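Local coordinates for TIGR00266 family protein (PDB 1YOX) that is of unknown function but belongs to the AIM24 (mitochondrial biogenesis) family of the cupin clan and assembles from three copies, at residues I166-V177 with L211-L222; A94-L105 with E152-G163. One frame throughout, in Å; residues are numbered along the deposited sequence.

Contact 1 of 2, residues I166-V177 with L211-L222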
loop_
_atom_site.group_PDB
_atom_site.type_symbol
_atom_site.label_atom_id
_atom_site.label_comp_id
_atom_site.label_asym_id
_atom_site.label_seq_id
_atom_site.Cartn_x
_atom_site.Cartn_y
_atom_site.Cartn_z
ATOM N N ILE C 166 7.769 11.140 7.603
ATOM C CA ILE C 166 8.088 12.545 7.746
ATOM C C ILE C 166 8.874 12.685 9.038
ATOM O O ILE C 166 8.332 12.504 10.122
ATOM C CB ILE C 166 6.816 13.456 7.791
ATOM C CG1 ILE C 166 5.632 12.841 7.008
ATOM C CG2 ILE C 166 7.154 14.884 7.313
ATOM C CD1 ILE C 166 5.686 12.996 5.489
ATOM N N ARG C 167 10.165 12.967 8.909
ATOM C CA ARG C 167 11.027 13.165 10.064
ATOM C C ARG C 167 11.140 14.663 10.356
ATOM O O ARG C 167 11.367 15.464 9.448
ATOM C CB ARG C 167 12.405 12.547 9.828
ATOM C CG ARG C 167 13.292 12.530 11.055
ATOM C CD ARG C 167 14.701 12.932 10.669
ATOM N NE ARG C 167 15.645 11.826 10.675
ATOM C CZ ARG C 167 16.636 11.695 11.556
ATOM N NH1 ARG C 167 16.827 12.616 12.502
ATOM N NH2 ARG C 167 17.449 10.645 11.490
ATOM N N ARG C 168 10.975 15.030 11.622
ATOM C CA ARG C 168 10.988 16.430 12.019
ATOM C C ARG C 168 11.743 16.633 13.313
ATOM O O ARG C 168 11.555 15.890 14.275
ATOM C CB ARG C 168 9.557 16.965 12.156
ATOM C CG ARG C 168 8.905 17.244 10.812
ATOM C CD ARG C 168 7.521 17.845 10.932
ATOM N NE ARG C 168 7.215 18.625 9.732
ATOM C CZ ARG C 168 7.116 19.955 9.692
ATOM N NH1 ARG C 168 7.262 20.680 10.803
ATOM N NH2 ARG C 168 6.854 20.560 8.533
ATOM N N GLN C 169 12.614 17.640 13.316
ATOM C CA GLN C 169 13.295 18.109 14.528
ATOM C C GLN C 169 12.481 19.269 15.085
ATOM O O GLN C 169 12.091 20.160 14.335
ATOM C CB GLN C 169 14.707 18.588 14.191
ATOM C CG GLN C 169 15.335 17.875 12.996
ATOM C CD GLN C 169 15.656 16.405 13.275
ATOM O OE1 GLN C 169 15.915 16.020 14.419
ATOM N NE2 GLN C 169 15.652 15.586 12.220
ATOM N N LEU C 170 12.222 19.269 16.387
ATOM C CA LEU C 170 11.356 20.300 16.950
ATOM C C LEU C 170 11.983 21.666 17.317
ATOM O O LEU C 170 11.510 22.700 16.843
ATOM C CB LEU C 170 10.454 19.750 18.067
ATOM C CG LEU C 170 9.180 19.027 17.609
ATOM C CD1 LEU C 170 8.142 19.072 18.725
ATOM C CD2 LEU C 170 8.601 19.633 16.327
ATOM N N ASN C 171 13.028 21.684 18.142
ATOM C CA ASN C 171 13.653 22.967 18.581
ATOM C C ASN C 171 12.669 23.946 19.262
ATOM O O ASN C 171 12.383 25.018 18.722
ATOM C CB ASN C 171 14.356 23.684 17.404
ATOM C CG ASN C 171 15.524 22.885 16.822
ATOM O OD1 ASN C 171 16.415 22.441 17.558
ATOM N ND2 ASN C 171 15.535 22.717 15.487
ATOM N N GLY C 172 12.158 23.584 20.437
ATOM C CA GLY C 172 11.154 24.403 21.118
ATOM C C GLY C 172 10.111 24.968 20.158
ATOM O O GLY C 172 10.036 26.178 19.939
ATOM N N GLU C 173 9.332 24.073 19.556
ATOM C CA GLU C 173 8.241 24.441 18.650
ATOM C C GLU C 173 7.004 23.624 19.048
ATOM O O GLU C 173 7.111 22.688 19.860
ATOM C CB GLU C 173 8.644 24.199 17.180
ATOM C CG GLU C 173 9.662 25.218 16.648
ATOM C CD GLU C 173 10.202 24.914 15.232
ATOM O OE1 GLU C 173 9.474 25.145 14.238
ATOM O OE2 GLU C 173 11.379 24.488 15.111
ATOM N N THR C 174 5.837 23.989 18.518
ATOM C CA THR C 174 4.644 23.159 18.698
ATOM C C THR C 174 4.166 22.508 17.396
ATOM O O THR C 174 3.937 23.177 16.377
ATOM C CB THR C 174 3.497 23.890 19.439
ATOM O OG1 THR C 174 3.622 23.655 20.854
ATOM C CG2 THR C 174 2.124 23.388 18.980
ATOM N N LEU C 175 4.045 21.182 17.433
ATOM C CA LEU C 175 3.523 20.445 16.295
ATOM C C LEU C 175 2.210 19.783 16.696
ATOM O O LEU C 175 2.130 19.101 17.719
ATOM C CB LEU C 175 4.557 19.450 15.766
ATOM C CG LEU C 175 4.342 18.802 14.382
ATOM C CD1 LEU C 175 4.067 19.805 13.263
ATOM C CD2 LEU C 175 5.507 17.910 14.005
ATOM N N ARG C 176 1.169 20.048 15.914
ATOM C CA ARG C 176 -0.104 19.354 16.053
ATOM C C ARG C 176 -0.219 18.308 14.941
ATOM O O ARG C 176 -0.015 18.602 13.755
ATOM C CB ARG C 176 -1.283 20.329 16.017
ATOM C CG ARG C 176 -1.640 20.992 17.388
ATOM C CD ARG C 176 -2.550 22.240 17.192
ATOM N NE ARG C 176 -1.961 23.163 16.211
ATOM C CZ ARG C 176 -2.655 23.935 15.373
ATOM N NH1 ARG C 176 -3.994 23.916 15.379
ATOM N NH2 ARG C 176 -2.005 24.725 14.515
ATOM N N VAL C 177 -0.530 17.083 15.350
ATOM C CA VAL C 177 -0.510 15.931 14.468
ATOM C C VAL C 177 -1.819 15.150 14.616
ATOM O O VAL C 177 -2.233 14.834 15.744
ATOM C CB VAL C 177 0.733 15.020 14.799
ATOM C CG1 VAL C 177 0.642 13.666 14.110
ATOM C CG2 VAL C 177 2.052 15.709 14.437
ATOM N N LEU C 211 -6.505 14.828 17.985
ATOM C CA LEU C 211 -5.264 15.573 17.800
ATOM C C LEU C 211 -4.229 15.264 18.853
ATOM O O LEU C 211 -4.569 15.055 20.002
ATOM C CB LEU C 211 -5.518 17.066 17.802
ATOM C CG LEU C 211 -6.247 17.660 16.595
ATOM C CD1 LEU C 211 -5.989 19.186 16.518
ATOM C CD2 LEU C 211 -5.848 16.954 15.291
ATOM N N THR C 212 -2.966 15.224 18.440
ATOM C CA THR C 212 -1.849 15.060 19.367
ATOM C C THR C 212 -0.948 16.296 19.253
ATOM O O THR C 212 -0.475 16.633 18.159
ATOM C CB THR C 212 -1.065 13.733 19.130
ATOM O OG1 THR C 212 -1.900 12.622 19.487
ATOM C CG2 THR C 212 0.229 13.674 19.968
ATOM N N THR C 213 -0.795 17.002 20.377
ATOM C CA THR C 213 0.057 18.176 20.423
ATOM C C THR C 213 1.404 17.803 20.995
ATOM O O THR C 213 1.496 17.279 22.113
ATOM C CB THR C 213 -0.548 19.287 21.257
ATOM O OG1 THR C 213 -1.844 19.595 20.749
ATOM C CG2 THR C 213 0.316 20.559 21.205
ATOM N N LEU C 214 2.432 18.071 20.195
ATOM C CA LEU C 214 3.821 17.853 20.559
ATOM C C LEU C 214 4.513 19.173 20.867
ATOM O O LEU C 214 4.374 20.140 20.122
ATOM C CB LEU C 214 4.562 17.144 19.415
ATOM C CG LEU C 214 4.118 15.715 19.090
ATOM C CD1 LEU C 214 5.003 15.110 18.023
ATOM C CD2 LEU C 214 4.149 14.855 20.313
ATOM N N LYS C 215 5.287 19.216 21.948
ATOM C CA LYS C 215 6.001 20.456 22.280
ATOM C C LYS C 215 7.345 20.186 22.951
ATOM O O LYS C 215 7.418 19.422 23.917
ATOM C CB LYS C 215 5.118 21.373 23.142
ATOM C CG LYS C 215 4.800 20.831 24.541
ATOM C CD LYS C 215 3.568 21.525 25.190
ATOM C CE LYS C 215 2.213 21.019 24.613
ATOM N NZ LYS C 215 2.049 19.509 24.585
ATOM N N GLY C 216 8.407 20.811 22.436
ATOM C CA GLY C 216 9.733 20.665 23.042
ATOM C C GLY C 216 10.910 20.441 22.105
ATOM O O GLY C 216 11.048 21.095 21.078
ATOM N N SER C 217 11.742 19.473 22.472
ATOM C CA SER C 217 13.071 19.278 21.898
ATOM C C SER C 217 13.194 18.623 20.524
ATOM O O SER C 217 13.245 19.303 19.482
ATOM C CB SER C 217 13.905 18.429 22.865
ATOM O OG SER C 217 13.551 17.059 22.746
ATOM N N GLY C 218 13.249 17.294 20.558
ATOM C CA GLY C 218 14.029 16.512 19.623
ATOM C C GLY C 218 13.493 16.168 18.265
ATOM O O GLY C 218 13.201 17.046 17.460
ATOM N N THR C 219 13.434 14.867 18.003
ATOM C CA THR C 219 13.053 14.346 16.704
ATOM C C THR C 219 11.680 13.719 16.796
ATOM O O THR C 219 11.348 13.049 17.767
ATOM C CB THR C 219 14.065 13.298 16.214
ATOM O OG1 THR C 219 15.386 13.773 16.496
ATOM C CG2 THR C 219 13.949 13.063 14.708
ATOM N N VAL C 220 10.868 13.996 15.792
ATOM C CA VAL C 220 9.603 13.322 15.627
ATOM C C VAL C 220 9.628 12.550 14.336
ATOM O O VAL C 220 10.122 13.044 13.300
ATOM C CB VAL C 220 8.394 14.297 15.546
ATOM C CG1 VAL C 220 7.100 13.502 15.601
ATOM C CG2 VAL C 220 8.418 15.310 16.675
ATOM N N TRP C 221 9.044 11.351 14.394
ATOM C CA TRP C 221 8.811 10.546 13.192
ATOM C C TRP C 221 7.308 10.396 12.923
ATOM O O TRP C 221 6.561 9.885 13.753
ATOM C CB TRP C 221 9.526 9.207 13.320
ATOM C CG TRP C 221 10.837 9.325 14.091
ATOM C CD1 TRP C 221 11.010 9.764 15.394
ATOM C CD2 TRP C 221 12.123 9.010 13.613
ATOM N NE1 TRP C 221 12.334 9.739 15.744
ATOM C CE2 TRP C 221 13.044 9.274 14.669
ATOM C CE3 TRP C 221 12.605 8.538 12.394
ATOM C CZ2 TRP C 221 14.410 9.078 14.532
ATOM C CZ3 TRP C 221 13.971 8.328 12.261
ATOM C CH2 TRP C 221 14.859 8.597 13.325
ATOM N N LEU C 222 6.882 10.870 11.754
ATOM C CA LEU C 222 5.476 10.874 11.392
ATOM C C LEU C 222 5.228 10.047 10.130
ATOM O O LEU C 222 6.135 9.825 9.351
ATOM C CB LEU C 222 4.988 12.314 11.174
ATOM C CG LEU C 222 5.134 13.301 12.342
ATOM C CD1 LEU C 222 4.832 14.717 11.884
ATOM C CD2 LEU C 222 4.258 12.897 13.513
#
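Two antiparallel ladders, I166-Q169 against T219-L222 and T174-V177 against T212-K215, join these segments, both pairs of strand axes lying within about 18° of antiparallel. In the first, the hydrogen-bonded pairs are I166 with L222 and R168 with V220; in the second, L175 with L214 and V177 with T212. Each of these four pairs has both N-H···O bonds, L175 N to L214 O measuring 2.9 Å. Between the ladders both chains turn together: L170 N donates to G218 O (2.7 Å) and N171 N to S217 O, whereas the bonds of G172 and E173 with G216 are weak.

The apolar contacts gather on the face that carries I166, L175, V177, V220 and L222. L222 spans the two ladders: its CD1 meets L175 CD2 tip to tip at 3.9 Å, and its CD2 lies 3.7 Å from V177 CG2. L175 has CG anti to the backbone N (chi1 -166°), which carries its CD2 branch to L222. L170 CG reaches V220 CG2 (3.9 Å), while the L170 and L214 side chains cross at about a right angle.

On the other face, R167 lies alongside W221 and points the same way. W221 CH2 sits over one guanidinium face, 3.8 Å from R167 NH2, with the planes 42° apart, and T219 CG2 packs over a face of the indole toward its rim. R176 CG touches T213 OG1 (3.6 Å), but its guanidinium bonds to I44 O of the second subunit, where L175-V177 continue the sheet.

The chemistry is thus divided, though not cleanly: backbone bonds set the register, leucine and valine branches join the ladders on a face that R168 and T212 share, and the other is mostly polar but holds buried W221, consistent with the cupin-type beta fold expected from the family.

Contact 2 of 2, residues A94-L105 with E152-G163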
loop_
_atom_site.group_PDB
_atom_site.type_symbol
_atom_site.label_atom_id
_atom_site.label_comp_id
_atom_site.label_asym_id
_atom_site.label_seq_id
_atom_site.Cartn_x
_atom_site.Cartn_y
_atom_site.Cartn_z
ATOM N N ALA C 94 5.811 -4.835 8.319
ATOM C CA ALA C 94 4.526 -4.449 8.920
ATOM C C ALA C 94 3.356 -4.885 8.005
ATOM O O ALA C 94 3.557 -5.120 6.812
ATOM C CB ALA C 94 4.497 -2.958 9.180
ATOM N N PRO C 95 2.128 -5.000 8.565
ATOM C CA PRO C 95 0.991 -5.435 7.747
ATOM C C PRO C 95 0.253 -4.330 7.009
ATOM O O PRO C 95 -0.938 -4.478 6.708
ATOM C CB PRO C 95 0.088 -6.139 8.756
ATOM C CG PRO C 95 0.430 -5.504 10.115
ATOM C CD PRO C 95 1.749 -4.777 9.985
ATOM N N TYR C 96 0.943 -3.235 6.702
ATOM C CA TYR C 96 0.375 -2.154 5.878
ATOM C C TYR C 96 1.552 -1.462 5.169
ATOM O O TYR C 96 2.688 -1.554 5.652
ATOM C CB TYR C 96 -0.474 -1.176 6.719
ATOM C CG TYR C 96 0.189 -0.682 7.977
ATOM C CD1 TYR C 96 0.873 0.526 8.003
ATOM C CD2 TYR C 96 0.132 -1.431 9.150
ATOM C CE1 TYR C 96 1.504 0.977 9.168
ATOM C CE2 TYR C 96 0.755 -1.003 10.300
ATOM C CZ TYR C 96 1.446 0.187 10.299
ATOM O OH TYR C 96 2.047 0.579 11.464
ATOM N N PRO C 97 1.294 -0.812 4.015
ATOM C CA PRO C 97 2.336 -0.322 3.125
ATOM C C PRO C 97 3.125 0.848 3.715
ATOM O O PRO C 97 2.533 1.753 4.320
ATOM C CB PRO C 97 1.558 0.193 1.910
ATOM C CG PRO C 97 0.203 -0.270 2.061
ATOM C CD PRO C 97 -0.043 -0.513 3.485
ATOM N N GLY C 98 4.437 0.834 3.511
ATOM C CA GLY C 98 5.262 1.927 3.950
ATOM C C GLY C 98 6.686 1.492 4.181
ATOM O O GLY C 98 7.053 0.364 3.868
ATOM N N SER C 99 7.484 2.384 4.744
ATOM C CA SER C 99 8.898 2.104 4.814
ATOM C C SER C 99 9.431 1.812 6.211
ATOM O O SER C 99 8.790 2.068 7.211
ATOM C CB SER C 99 9.689 3.207 4.109
ATOM O OG SER C 99 9.150 4.455 4.432
ATOM N N VAL C 100 10.620 1.258 6.246
ATOM C CA VAL C 100 11.224 0.798 7.473
ATOM C C VAL C 100 12.346 1.787 7.785
ATOM O O VAL C 100 12.971 2.305 6.879
ATOM C CB VAL C 100 11.749 -0.653 7.293
ATOM C CG1 VAL C 100 12.466 -1.150 8.516
ATOM C CG2 VAL C 100 10.580 -1.608 6.915
ATOM N N VAL C 101 12.564 2.100 9.053
ATOM C CA VAL C 101 13.760 2.855 9.431
ATOM C C VAL C 101 14.421 2.165 10.597
ATOM O O VAL C 101 13.749 1.726 11.551
ATOM C CB VAL C 101 13.500 4.372 9.807
ATOM C CG1 VAL C 101 13.476 5.284 8.558
ATOM C CG2 VAL C 101 12.286 4.544 10.658
ATOM N N ALA C 102 15.743 2.054 10.505
ATOM C CA ALA C 102 16.553 1.548 11.608
ATOM C C ALA C 102 16.836 2.740 12.479
ATOM O O ALA C 102 17.134 3.816 11.985
ATOM C CB ALA C 102 17.851 0.934 11.090
ATOM N N VAL C 103 16.693 2.586 13.776
ATOM C CA VAL C 103 17.055 3.666 14.663
ATOM C C VAL C 103 18.013 3.075 15.681
ATOM O O VAL C 103 17.672 2.131 16.401
ATOM C CB VAL C 103 15.809 4.330 15.329
ATOM C CG1 VAL C 103 16.232 5.410 16.329
ATOM C CG2 VAL C 103 14.853 4.928 14.271
ATOM N N ASP C 104 19.240 3.598 15.703
ATOM C CA ASP C 104 20.202 3.185 16.728
ATOM C C ASP C 104 19.807 3.885 18.000
ATOM O O ASP C 104 19.670 5.101 18.034
ATOM C CB ASP C 104 21.638 3.529 16.332
ATOM C CG ASP C 104 22.669 2.837 17.215
ATOM O OD1 ASP C 104 22.438 2.680 18.436
ATOM O OD2 ASP C 104 23.726 2.447 16.697
ATOM N N LEU C 105 19.573 3.113 19.042
ATOM C CA LEU C 105 19.199 3.702 20.298
ATOM C C LEU C 105 20.324 4.626 20.816
ATOM O O LEU C 105 20.036 5.732 21.324
ATOM C CB LEU C 105 18.771 2.619 21.297
ATOM C CG LEU C 105 17.256 2.361 21.535
ATOM C CD1 LEU C 105 16.349 2.904 20.448
ATOM C CD2 LEU C 105 16.940 0.898 21.830
ATOM N N GLU C 152 13.993 0.924 25.156
ATOM C CA GLU C 152 15.257 1.402 25.730
ATOM C C GLU C 152 16.413 0.381 25.662
ATOM O O GLU C 152 16.207 -0.827 25.672
ATOM C CB GLU C 152 15.046 2.008 27.148
ATOM C CG GLU C 152 14.047 1.275 28.050
ATOM C CD GLU C 152 13.396 2.164 29.113
ATOM O OE1 GLU C 152 13.448 3.413 29.016
ATOM O OE2 GLU C 152 12.816 1.600 30.070
ATOM N N GLY C 153 17.638 0.880 25.590
ATOM C CA GLY C 153 18.783 -0.016 25.513
ATOM C C GLY C 153 19.796 0.609 24.608
ATOM O O GLY C 153 19.678 1.783 24.290
ATOM N N ASP C 154 20.788 -0.172 24.190
ATOM C CA ASP C 154 21.900 0.369 23.415
ATOM C C ASP C 154 22.007 -0.238 22.020
ATOM O O ASP C 154 23.035 -0.079 21.333
ATOM C CB ASP C 154 23.220 0.216 24.190
ATOM C CG ASP C 154 23.753 -1.217 24.182
ATOM O OD1 ASP C 154 22.928 -2.157 24.226
ATOM O OD2 ASP C 154 25.009 -1.398 24.127
ATOM N N GLY C 155 20.938 -0.907 21.585
ATOM C CA GLY C 155 20.967 -1.636 20.323
ATOM C C GLY C 155 20.116 -1.033 19.227
ATOM O O GLY C 155 19.656 0.122 19.311
ATOM N N LEU C 156 19.894 -1.854 18.205
ATOM C CA LEU C 156 19.088 -1.487 17.046
ATOM C C LEU C 156 17.619 -1.835 17.168
ATOM O O LEU C 156 17.220 -2.905 17.628
ATOM C CB LEU C 156 19.660 -2.085 15.775
ATOM C CG LEU C 156 20.926 -1.370 15.322
ATOM C CD1 LEU C 156 21.647 -2.245 14.308
ATOM C CD2 LEU C 156 20.612 0.017 14.747
ATOM N N VAL C 157 16.834 -0.884 16.705
ATOM C CA VAL C 157 15.383 -0.904 16.761
ATOM C C VAL C 157 14.961 -0.604 15.317
ATOM O O VAL C 157 15.660 0.114 14.614
ATOM C CB VAL C 157 14.939 0.159 17.805
ATOM C CG1 VAL C 157 13.978 1.159 17.262
ATOM C CG2 VAL C 157 14.527 -0.501 19.140
ATOM N N PHE C 158 13.870 -1.196 14.857
ATOM C CA PHE C 158 13.358 -0.932 13.518
ATOM C C PHE C 158 11.880 -0.600 13.679
ATOM O O PHE C 158 11.118 -1.333 14.340
ATOM C CB PHE C 158 13.547 -2.142 12.598
ATOM C CG PHE C 158 14.969 -2.615 12.514
ATOM C CD1 PHE C 158 15.510 -3.422 13.522
ATOM C CD2 PHE C 158 15.792 -2.215 11.451
ATOM C CE1 PHE C 158 16.842 -3.836 13.473
ATOM C CE2 PHE C 158 17.139 -2.644 11.379
ATOM C CZ PHE C 158 17.655 -3.459 12.391
ATOM N N VAL C 159 11.494 0.535 13.110
ATOM C CA VAL C 159 10.142 1.002 13.234
ATOM C C VAL C 159 9.617 1.191 11.814
ATOM O O VAL C 159 10.400 1.391 10.892
ATOM C CB VAL C 159 10.006 2.322 14.130
ATOM C CG1 VAL C 159 10.445 2.073 15.592
ATOM C CG2 VAL C 159 10.759 3.479 13.548
ATOM N N HIS C 160 8.295 1.139 11.648
ATOM C CA HIS C 160 7.705 1.239 10.329
ATOM C C HIS C 160 6.779 2.470 10.204
ATOM O O HIS C 160 5.967 2.717 11.091
ATOM C CB HIS C 160 6.943 -0.067 10.066
ATOM C CG HIS C 160 6.065 -0.032 8.856
ATOM N ND1 HIS C 160 6.459 -0.552 7.641
ATOM C CD2 HIS C 160 4.804 0.429 8.677
ATOM C CE1 HIS C 160 5.476 -0.420 6.767
ATOM N NE2 HIS C 160 4.463 0.176 7.368
ATOM N N ALA C 161 6.890 3.207 9.101
ATOM C CA ALA C 161 5.995 4.338 8.798
ATOM C C ALA C 161 5.081 4.064 7.608
ATOM O O ALA C 161 5.561 3.851 6.500
ATOM C CB ALA C 161 6.804 5.625 8.559
ATOM N N GLY C 162 3.761 4.064 7.843
ATOM C CA GLY C 162 2.772 3.862 6.759
ATOM C C GLY C 162 2.790 5.009 5.758
ATOM O O GLY C 162 2.799 6.196 6.149
ATOM N N GLY C 163 2.771 4.687 4.465
ATOM C CA GLY C 163 2.880 5.715 3.436
ATOM C C GLY C 163 4.310 6.230 3.447
ATOM O O GLY C 163 5.240 5.439 3.381
#
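H160 fills the tight end of this antiparallel pair. A94 CB stands 3.3 Å from the imidazole centroid and only 9° off the ring normal, a CH-pi contact over the face. The ring edge is turned toward the face of Y96 in an offset edge-to-face pair, planes at 87°, with H160 CD2 3.4 Å from Y96 CE1. H160 reaches this site with CG anti to the backbone N (chi1 169°), and Y96 OH is held by D117 O.

Along the strands, S99-A161, V101-V159 and V103-V157 are the hydrogen-bonded pairs; V101 N to V159 O measures 2.9 Å. V101 CG2 and V159 CG2 pack unusually closely at 3.4 Å. At the far end L105 N bonds to G155 O (3.0 Å), and buried L105 CD2 meets V157 CG2 at 3.9 Å.

The looser side holds exposed D154 and partly exposed A102, D104 and L156, where L156 CD2 approaches D104 CA at 3.8 Å. D104 OD1 accepts a hydrogen bond from D106 N.

Strand 98-104 is outermost in its six-stranded sheet within the chain, and strand 119-123 flanks 156-162 on its other side. Strand 19-24 covers V100 and F158; strand 111-115 packs against V103, V157 and V159.

Overall arrangement
Along the chain, both segments of contact 2 come first, and strand 156-162 leads directly into strand 165-169. The centres lie about 18 Å apart, contact 2 about 5 Å and contact 1 about 17 Å from the centre of the chain. Contact 2 belongs to one six-stranded antiparallel sheet; contact 1 pairs 165-169 with 219-223 in the other six-stranded sheet and 173-178 with 210-216 in a three-stranded one, the first strand of each pair being outermost within the chain. They nevertheless meet, W221 CH2 packing on V103 CG2 at 3.8 Å. Contact 1 continues its sheet into the second subunit, whereas contact 2 meets the second and third subunits through the prolines ahead of strand 98-104.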